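Beta-glucanase (Bacteroides thetaiotaomicron, PDB 6EUG) probably hydrolyses O-glycosidic bonds as a beta-1,3-galactosidase, this chain being the family 43 glycoside hydrolase part of a longer protein. Local coordinates at residues 235-240 with 274-279; 266-271 with 353-358; 291-296 with 302-307. All coordinates share one frame; numbering follows the deposited sequence.

The three contacts gather round one blade of the five-bladed beta-propeller of family 43, the four-stranded antiparallel sheet of strands 265-270, 273-279, 290-294 and 302-304. Contact 1 joins its second strand to the blade before it in the chain, contact 2 joins its first strand to the blade after it, and contact 3 pairs its last two strands. The chain runs through 235-240, 266-271, 274-279, 291-296, 302-307 and last 353-358, so contact 3 falls wholly between the two segments of contact 2. The centre of contact 1 lies about 15 Å from that of contact 2 and about 10 Å from that of contact 3. One sheet thus carries both interblade seams and its own outer hairpin.

Contact 1: residues 235-240 with 274-279; sequences LTLQIA and YWMITS
M276 and T278 face L237 and I239 across the seam between two neighbouring blades of the five-bladed beta-propeller. Strand 274-279 belongs to the blade that ends at strand 302-304, and strand 236-240 to the preceding one. The short strand axes approach to 11.3 Å and run 146° apart, a separation at which no backbone hydrogen bond can form, so the sheets meet through side chains alone. All four residues are buried.

Along strand 274-279 the first to reach across is M276. Its CG stands anti to the backbone N (chi1 -176°), which sends the thioether away from its own strand, and the last bond then turns so that the methyl CE becomes the leading atom. That methyl has two partners, lying in directions roughly at right angles: L237 CD1 at 4.2 Å and, a little farther off, I239 CD1 at 4.5 Å. A long, unbranched and flexible side chain suits this place, because it can span the distance between sheets and set one methyl against two branched neighbours. I239 answers with an extended CG1-CD1 arm, and M276 also touches I228 of strand 225-231.

Two residues on, the alternation of the strand brings T278 to the same side. Threonine serves two purposes here: its hydroxyl OG1 is hydrogen-bonded to N262, while its methyl is left for the apolar seam. The side chain lies about 10 Å from the bound glucoimidazole, and the next residue, S279, is hydrogen-bonded through OG to Q320 of that ligand's pocket. The methyl T278 CG2 approaches L237 CD1 to 4.4 Å, so this single leucine methyl is met by both M276 and T278.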
# COMPACT_ATOMS: atom_id res chain seq x y z
N LEU A 235 3.53 -3.41 -13.56
CA LEU A 235 4.37 -4.58 -13.82
C LEU A 235 5.54 -4.78 -12.82
O LEU A 235 6.05 -5.89 -12.70
CB LEU A 235 4.92 -4.55 -15.26
CG LEU A 235 3.88 -4.63 -16.38
CD1 LEU A 235 4.37 -4.10 -17.72
CD2 LEU A 235 3.38 -6.04 -16.54
N THR A 236 5.99 -3.72 -12.17
CA THR A 236 7.28 -3.73 -11.45
C THR A 236 7.10 -2.97 -10.15
O THR A 236 6.46 -1.88 -10.15
CB THR A 236 8.36 -3.02 -12.32
OG1 THR A 236 8.44 -3.66 -13.61
CG2 THR A 236 9.73 -3.05 -11.64
N LEU A 237 7.65 -3.49 -9.03
CA LEU A 237 7.63 -2.73 -7.75
C LEU A 237 8.81 -1.75 -7.71
O LEU A 237 9.90 -2.07 -8.18
CB LEU A 237 7.77 -3.63 -6.54
CG LEU A 237 6.56 -4.45 -6.12
CD1 LEU A 237 7.02 -5.45 -5.09
CD2 LEU A 237 5.46 -3.54 -5.56
N GLN A 238 8.57 -0.55 -7.15
CA GLN A 238 9.66 0.40 -6.85
C GLN A 238 9.65 0.80 -5.37
O GLN A 238 8.58 0.81 -4.74
CB GLN A 238 9.63 1.61 -7.80
CG GLN A 238 9.93 1.26 -9.26
CD GLN A 238 9.85 2.44 -10.23
OE1 GLN A 238 9.67 3.59 -9.79
NE2 GLN A 238 9.95 2.16 -11.55
N ILE A 239 10.86 1.06 -4.82
CA ILE A 239 11.06 1.49 -3.43
C ILE A 239 11.86 2.77 -3.48
O ILE A 239 12.99 2.74 -3.98
CB ILE A 239 11.83 0.44 -2.59
CG1 ILE A 239 11.12 -0.92 -2.67
CG2 ILE A 239 11.99 0.91 -1.14
CD1 ILE A 239 11.75 -2.04 -1.84
N ALA A 240 11.26 3.87 -2.98
CA ALA A 240 11.82 5.24 -3.07
C ALA A 240 12.00 5.88 -1.69
O ALA A 240 11.06 5.97 -0.90
CB ALA A 240 10.92 6.11 -3.93
N TYR A 274 13.96 -7.65 6.43
CA TYR A 274 12.74 -7.08 5.83
C TYR A 274 11.89 -8.19 5.20
O TYR A 274 12.40 -9.08 4.47
CB TYR A 274 13.10 -6.00 4.80
CG TYR A 274 13.87 -4.84 5.37
CD1 TYR A 274 15.26 -4.91 5.51
CD2 TYR A 274 13.22 -3.70 5.86
CE1 TYR A 274 15.98 -3.87 6.04
CE2 TYR A 274 13.96 -2.65 6.41
CZ TYR A 274 15.34 -2.76 6.52
OH TYR A 274 16.16 -1.77 7.10
N TRP A 275 10.58 -8.11 5.44
CA TRP A 275 9.59 -9.08 4.93
C TRP A 275 8.44 -8.31 4.29
O TRP A 275 7.79 -7.45 4.95
CB TRP A 275 9.02 -9.96 6.06
CG TRP A 275 10.03 -10.83 6.77
CD1 TRP A 275 10.55 -10.62 8.03
CD2 TRP A 275 10.66 -12.04 6.29
NE1 TRP A 275 11.47 -11.60 8.36
CE2 TRP A 275 11.55 -12.49 7.32
CE3 TRP A 275 10.56 -12.79 5.11
CZ2 TRP A 275 12.31 -13.65 7.20
CZ3 TRP A 275 11.34 -13.95 4.99
CH2 TRP A 275 12.20 -14.37 6.04
N MET A 276 8.12 -8.63 3.04
CA MET A 276 7.00 -7.97 2.35
C MET A 276 6.05 -9.03 1.76
O MET A 276 6.49 -10.02 1.16
CB MET A 276 7.55 -7.06 1.23
CG MET A 276 6.50 -6.26 0.48
SD MET A 276 7.09 -4.72 -0.28
CE MET A 276 8.60 -5.16 -1.16
N ILE A 277 4.75 -8.79 1.94
CA ILE A 277 3.69 -9.65 1.37
C ILE A 277 2.97 -8.84 0.30
O ILE A 277 2.61 -7.68 0.53
CB ILE A 277 2.70 -10.22 2.43
CG1 ILE A 277 3.47 -11.11 3.42
CG2 ILE A 277 1.53 -10.96 1.77
CD1 ILE A 277 2.67 -11.65 4.60
N THR A 278 2.76 -9.50 -0.84
CA THR A 278 2.05 -8.91 -1.97
C THR A 278 1.01 -9.87 -2.54
O THR A 278 1.03 -11.08 -2.23
CB THR A 278 3.06 -8.51 -3.07
OG1 THR A 278 3.80 -9.67 -3.48
CG2 THR A 278 4.05 -7.49 -2.57
N SER A 279 0.10 -9.32 -3.36
CA SER A 279 -0.80 -10.13 -4.20
C SER A 279 -0.30 -10.10 -5.64
O SER A 279 0.55 -9.30 -6.00
CB SER A 279 -2.26 -9.58 -4.16
OG SER A 279 -2.36 -8.35 -4.88

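Contact 2: residues 266-271 with 353-358; sequences AIFKKE and LPVQFD
In the seam between two successive propeller blades, F268 and K270 of strand 265-270, the first strand of its blade, meet V355 and F357 of strand 349-357 in the following blade. The backbones stay far apart, with the CA atoms of K270 and F357 10.7 Å from each other, and no hydrogen bond crosses the gap.

F357 is the centre of the contact. K270 lies over one face of its ring, the two side chains sliding past each other in opposite directions. The lysine is extended as far as CE, with CD coming to 3.5 Å from F357 CZ and CE standing 3.8 Å from the ring centroid in a CH-pi contact. A bend at the last torsion (chi4 -82°) then keeps the ammonium over the same face, and NZ forms a cation-pi interaction 4.2 Å from the centroid, 14° off the normal.

F268 approaches the same ring at its edge, its CE2 lying in the plane of F357 at 3.9 Å from CZ. The far end of F268 also touches V355, where CZ is 4.5 Å from CG1. F333 of strand 332-339 touches F268, K270 and F357 alike and fills out this cluster.

Lysine suits this partly exposed place because its methylenes pack like an apolar residue while the ammonium still finds the ring face and E271. NZ makes a weak salt bridge to the exposed E271 OE1, so the charge is probably shared between a carboxylate and an aromatic face.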
# COMPACT_ATOMS: atom_id res chain seq x y z
N ALA A 266 2.51 -4.98 1.63
CA ALA A 266 2.51 -4.84 3.08
C ALA A 266 3.90 -5.30 3.57
O ALA A 266 4.47 -6.26 3.05
CB ALA A 266 1.41 -5.70 3.71
N ILE A 267 4.46 -4.56 4.50
CA ILE A 267 5.89 -4.70 4.90
C ILE A 267 6.12 -4.58 6.40
O ILE A 267 5.44 -3.81 7.06
CB ILE A 267 6.78 -3.70 4.13
CG1 ILE A 267 8.29 -3.97 4.37
CG2 ILE A 267 6.41 -2.25 4.45
CD1 ILE A 267 9.19 -3.25 3.37
N PHE A 268 7.09 -5.35 6.90
CA PHE A 268 7.62 -5.23 8.26
C PHE A 268 9.09 -5.61 8.32
O PHE A 268 9.65 -6.18 7.36
CB PHE A 268 6.78 -6.03 9.30
CG PHE A 268 6.93 -7.53 9.23
CD1 PHE A 268 6.23 -8.26 8.27
CD2 PHE A 268 7.65 -8.23 10.20
CE1 PHE A 268 6.31 -9.65 8.22
CE2 PHE A 268 7.75 -9.64 10.15
CZ PHE A 268 7.07 -10.34 9.15
N LYS A 269 9.71 -5.30 9.47
CA LYS A 269 11.11 -5.64 9.73
C LYS A 269 11.18 -6.35 11.07
O LYS A 269 10.56 -5.88 12.04
CB LYS A 269 12.01 -4.40 9.71
CG LYS A 269 13.49 -4.66 9.97
CD LYS A 269 14.30 -3.37 9.97
CE LYS A 269 15.80 -3.68 9.95
NZ LYS A 269 16.69 -2.50 9.92
N LYS A 270 11.92 -7.47 11.11
CA LYS A 270 12.11 -8.26 12.34
C LYS A 270 13.54 -8.75 12.46
O LYS A 270 14.03 -9.49 11.59
CB LYS A 270 11.13 -9.47 12.35
CG LYS A 270 11.24 -10.38 13.60
CD LYS A 270 10.14 -11.45 13.58
CE LYS A 270 10.16 -12.37 14.79
NZ LYS A 270 11.17 -13.45 14.60
N GLU A 271 14.21 -8.39 13.57
CA GLU A 271 15.58 -8.86 13.85
C GLU A 271 16.53 -8.67 12.66
O GLU A 271 17.26 -9.58 12.27
CB GLU A 271 15.53 -10.32 14.32
CG GLU A 271 14.75 -10.46 15.61
CD GLU A 271 14.63 -11.87 16.12
OE1 GLU A 271 14.53 -12.82 15.34
OE2 GLU A 271 14.61 -12.01 17.35
N LEU A 353 -5.19 -11.54 11.11
CA LEU A 353 -4.64 -12.82 11.60
C LEU A 353 -3.21 -12.60 12.16
O LEU A 353 -2.44 -11.80 11.59
CB LEU A 353 -4.60 -13.89 10.49
CG LEU A 353 -5.96 -14.28 9.87
CD1 LEU A 353 -5.77 -15.04 8.57
CD2 LEU A 353 -6.78 -15.09 10.86
N PRO A 354 -2.84 -13.27 13.25
CA PRO A 354 -1.44 -13.20 13.72
C PRO A 354 -0.44 -13.75 12.68
O PRO A 354 -0.75 -14.73 11.97
CB PRO A 354 -1.44 -14.13 14.98
CG PRO A 354 -2.85 -14.26 15.35
CD PRO A 354 -3.64 -14.21 14.08
N VAL A 355 0.71 -13.11 12.59
CA VAL A 355 1.86 -13.69 11.90
C VAL A 355 2.62 -14.63 12.85
O VAL A 355 3.05 -14.23 13.94
CB VAL A 355 2.81 -12.58 11.36
CG1 VAL A 355 3.93 -13.20 10.53
CG2 VAL A 355 2.03 -11.57 10.51
N GLN A 356 2.81 -15.86 12.40
CA GLN A 356 3.58 -16.87 13.10
C GLN A 356 4.94 -17.03 12.40
O GLN A 356 5.12 -16.54 11.28
CB GLN A 356 2.77 -18.18 13.17
CG GLN A 356 1.50 -18.01 14.03
CD GLN A 356 0.64 -19.25 14.12
OE1 GLN A 356 1.10 -20.32 14.49
NE2 GLN A 356 -0.66 -19.10 13.81
N PHE A 357 5.91 -17.64 13.09
CA PHE A 357 7.26 -17.82 12.52
C PHE A 357 7.73 -19.26 12.66
O PHE A 357 7.53 -19.87 13.71
CB PHE A 357 8.24 -16.85 13.17
CG PHE A 357 7.91 -15.41 12.89
CD1 PHE A 357 6.98 -14.75 13.68
CD2 PHE A 357 8.48 -14.74 11.83
CE1 PHE A 357 6.63 -13.46 13.40
CE2 PHE A 357 8.15 -13.43 11.56
CZ PHE A 357 7.21 -12.79 12.34
N ASP A 358 8.33 -19.81 11.60
CA ASP A 358 8.80 -21.19 11.60
C ASP A 358 10.17 -21.30 12.22
O ASP A 358 10.73 -20.28 12.74
CB ASP A 358 8.73 -21.84 10.18
CG ASP A 358 9.82 -21.38 9.20
OD1 ASP A 358 10.81 -20.71 9.59
OD2 ASP A 358 9.67 -21.73 8.00

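Contact 3: residues 291-296 with 302-307; sequences LLTADS and KQLPNP
L291 and T293 pair with L304 and K302 in an antiparallel beta hairpin, strands 291-294 and 302-304, that forms the outer half of a propeller blade. Three backbone hydrogen bonds hold it. L304 N donates to L291 O at 2.7 Å, a nearly straight bond with an angle of 169° at the hydrogen. T293 and K302 form a reciprocal pair, T293 N to K302 O and K302 N to T293 O, both 2.9 Å. L292 and Q303, between them, are a non-hydrogen-bonded pair, and here the L292 CA comes to 3.3 Å from K302 O in a CA-H...O contact.

The apolar contacts divide between the two faces. On one, L291 CD2 packs against L304 CD2 at 4.0 Å, while T293 CG2 meets L304 CD1 at 3.7 Å. T293 manages this because its OG1 is anti to the backbone N (chi1 -170°), turning the hydroxyl to Y274 O and the methyl to the leucine. On the other face L292 CD2 rests on the methylenes of Q303, an exposed residue whose apolar stem can cover a leucine.

Past the strand, P307 closes over the start of L291, its CD 4.0 Å from L291 CB. L291 N is buried here and finds no partner in the model.

Within the blade, L292 is bonded through its backbone to M276 of strand 273-279, and L304 touches W275 there. Strand 302-304 is one of the two edge strands of this sheet, strand 265-270 being the other, and just beyond it P307 makes a backbone hydrogen bond with I365 of strand 363-366, linking the hairpin to the next sheet.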
# COMPACT_ATOMS: atom_id res chain seq x y z
N LEU A 291 5.57 -13.92 -0.80
CA LEU A 291 6.47 -13.42 0.25
C LEU A 291 7.80 -12.98 -0.36
O LEU A 291 8.43 -13.74 -1.08
CB LEU A 291 6.72 -14.49 1.32
CG LEU A 291 7.61 -14.12 2.50
CD1 LEU A 291 6.96 -12.97 3.28
CD2 LEU A 291 7.85 -15.32 3.41
N LEU A 292 8.21 -11.74 -0.05
CA LEU A 292 9.47 -11.17 -0.55
C LEU A 292 10.36 -10.80 0.64
O LEU A 292 9.85 -10.39 1.69
CB LEU A 292 9.22 -9.98 -1.44
CG LEU A 292 8.01 -10.05 -2.42
CD1 LEU A 292 7.80 -8.71 -3.11
CD2 LEU A 292 8.20 -11.14 -3.47
N THR A 293 11.68 -10.94 0.49
CA THR A 293 12.62 -10.62 1.59
C THR A 293 13.93 -9.97 1.11
O THR A 293 14.41 -10.23 -0.03
CB THR A 293 12.88 -11.87 2.46
OG1 THR A 293 13.61 -11.56 3.66
CG2 THR A 293 13.67 -12.93 1.67
N ALA A 294 14.49 -9.14 2.00
CA ALA A 294 15.81 -8.53 1.83
C ALA A 294 16.51 -8.30 3.17
O ALA A 294 15.84 -8.19 4.23
CB ALA A 294 15.73 -7.21 1.07
N ASP A 295 17.84 -8.20 3.12
CA ASP A 295 18.64 -7.80 4.31
C ASP A 295 19.04 -6.33 4.37
O ASP A 295 19.79 -5.93 5.28
CB ASP A 295 19.88 -8.72 4.47
CG ASP A 295 19.51 -10.20 4.76
OD1 ASP A 295 18.39 -10.49 5.20
OD2 ASP A 295 20.35 -11.09 4.53
N SER A 296 18.62 -5.55 3.36
CA SER A 296 18.77 -4.08 3.34
C SER A 296 17.63 -3.55 2.46
O SER A 296 17.29 -4.18 1.46
CB SER A 296 20.12 -3.65 2.77
OG SER A 296 20.29 -2.23 2.83
N LYS A 302 14.44 -11.18 -2.77
CA LYS A 302 14.21 -12.58 -3.16
C LYS A 302 12.75 -12.94 -2.94
O LYS A 302 12.13 -12.45 -1.99
CB LYS A 302 15.03 -13.59 -2.28
CG LYS A 302 16.51 -13.36 -2.14
CD LYS A 302 17.26 -14.60 -1.70
CE LYS A 302 17.27 -14.83 -0.21
NZ LYS A 302 18.63 -15.30 0.22
N GLN A 303 12.21 -13.81 -3.80
CA GLN A 303 10.85 -14.29 -3.68
C GLN A 303 10.80 -15.68 -3.05
O GLN A 303 11.51 -16.61 -3.51
CB GLN A 303 10.15 -14.27 -5.05
CG GLN A 303 8.71 -14.79 -5.01
CD GLN A 303 7.95 -14.55 -6.30
OE1 GLN A 303 8.48 -13.93 -7.24
NE2 GLN A 303 6.71 -15.05 -6.36
N LEU A 304 9.98 -15.80 -2.01
CA LEU A 304 9.72 -17.06 -1.28
C LEU A 304 8.28 -17.60 -1.48
O LEU A 304 7.41 -16.89 -2.06
CB LEU A 304 10.02 -16.85 0.22
CG LEU A 304 11.48 -16.91 0.74
CD1 LEU A 304 12.44 -15.99 -0.00
CD2 LEU A 304 11.49 -16.51 2.20
N PRO A 305 8.00 -18.87 -1.04
CA PRO A 305 6.63 -19.40 -1.24
C PRO A 305 5.54 -18.63 -0.49
O PRO A 305 5.86 -17.94 0.50
CB PRO A 305 6.73 -20.83 -0.72
CG PRO A 305 8.19 -21.19 -0.91
CD PRO A 305 8.91 -19.92 -0.53
N ASN A 306 4.29 -18.80 -0.96
CA ASN A 306 3.07 -18.20 -0.36
C ASN A 306 3.13 -18.38 1.15
O ASN A 306 3.28 -19.49 1.63
CB ASN A 306 1.81 -18.89 -0.94
CG ASN A 306 0.48 -18.37 -0.38
OD1 ASN A 306 0.41 -17.45 0.44
ND2 ASN A 306 -0.62 -18.98 -0.86
N PRO A 307 3.04 -17.27 1.91
CA PRO A 307 3.14 -17.38 3.37
C PRO A 307 1.86 -17.95 4.02
O PRO A 307 1.92 -18.36 5.18
CB PRO A 307 3.42 -15.93 3.81
CG PRO A 307 2.69 -15.12 2.77
CD PRO A 307 3.00 -15.85 1.49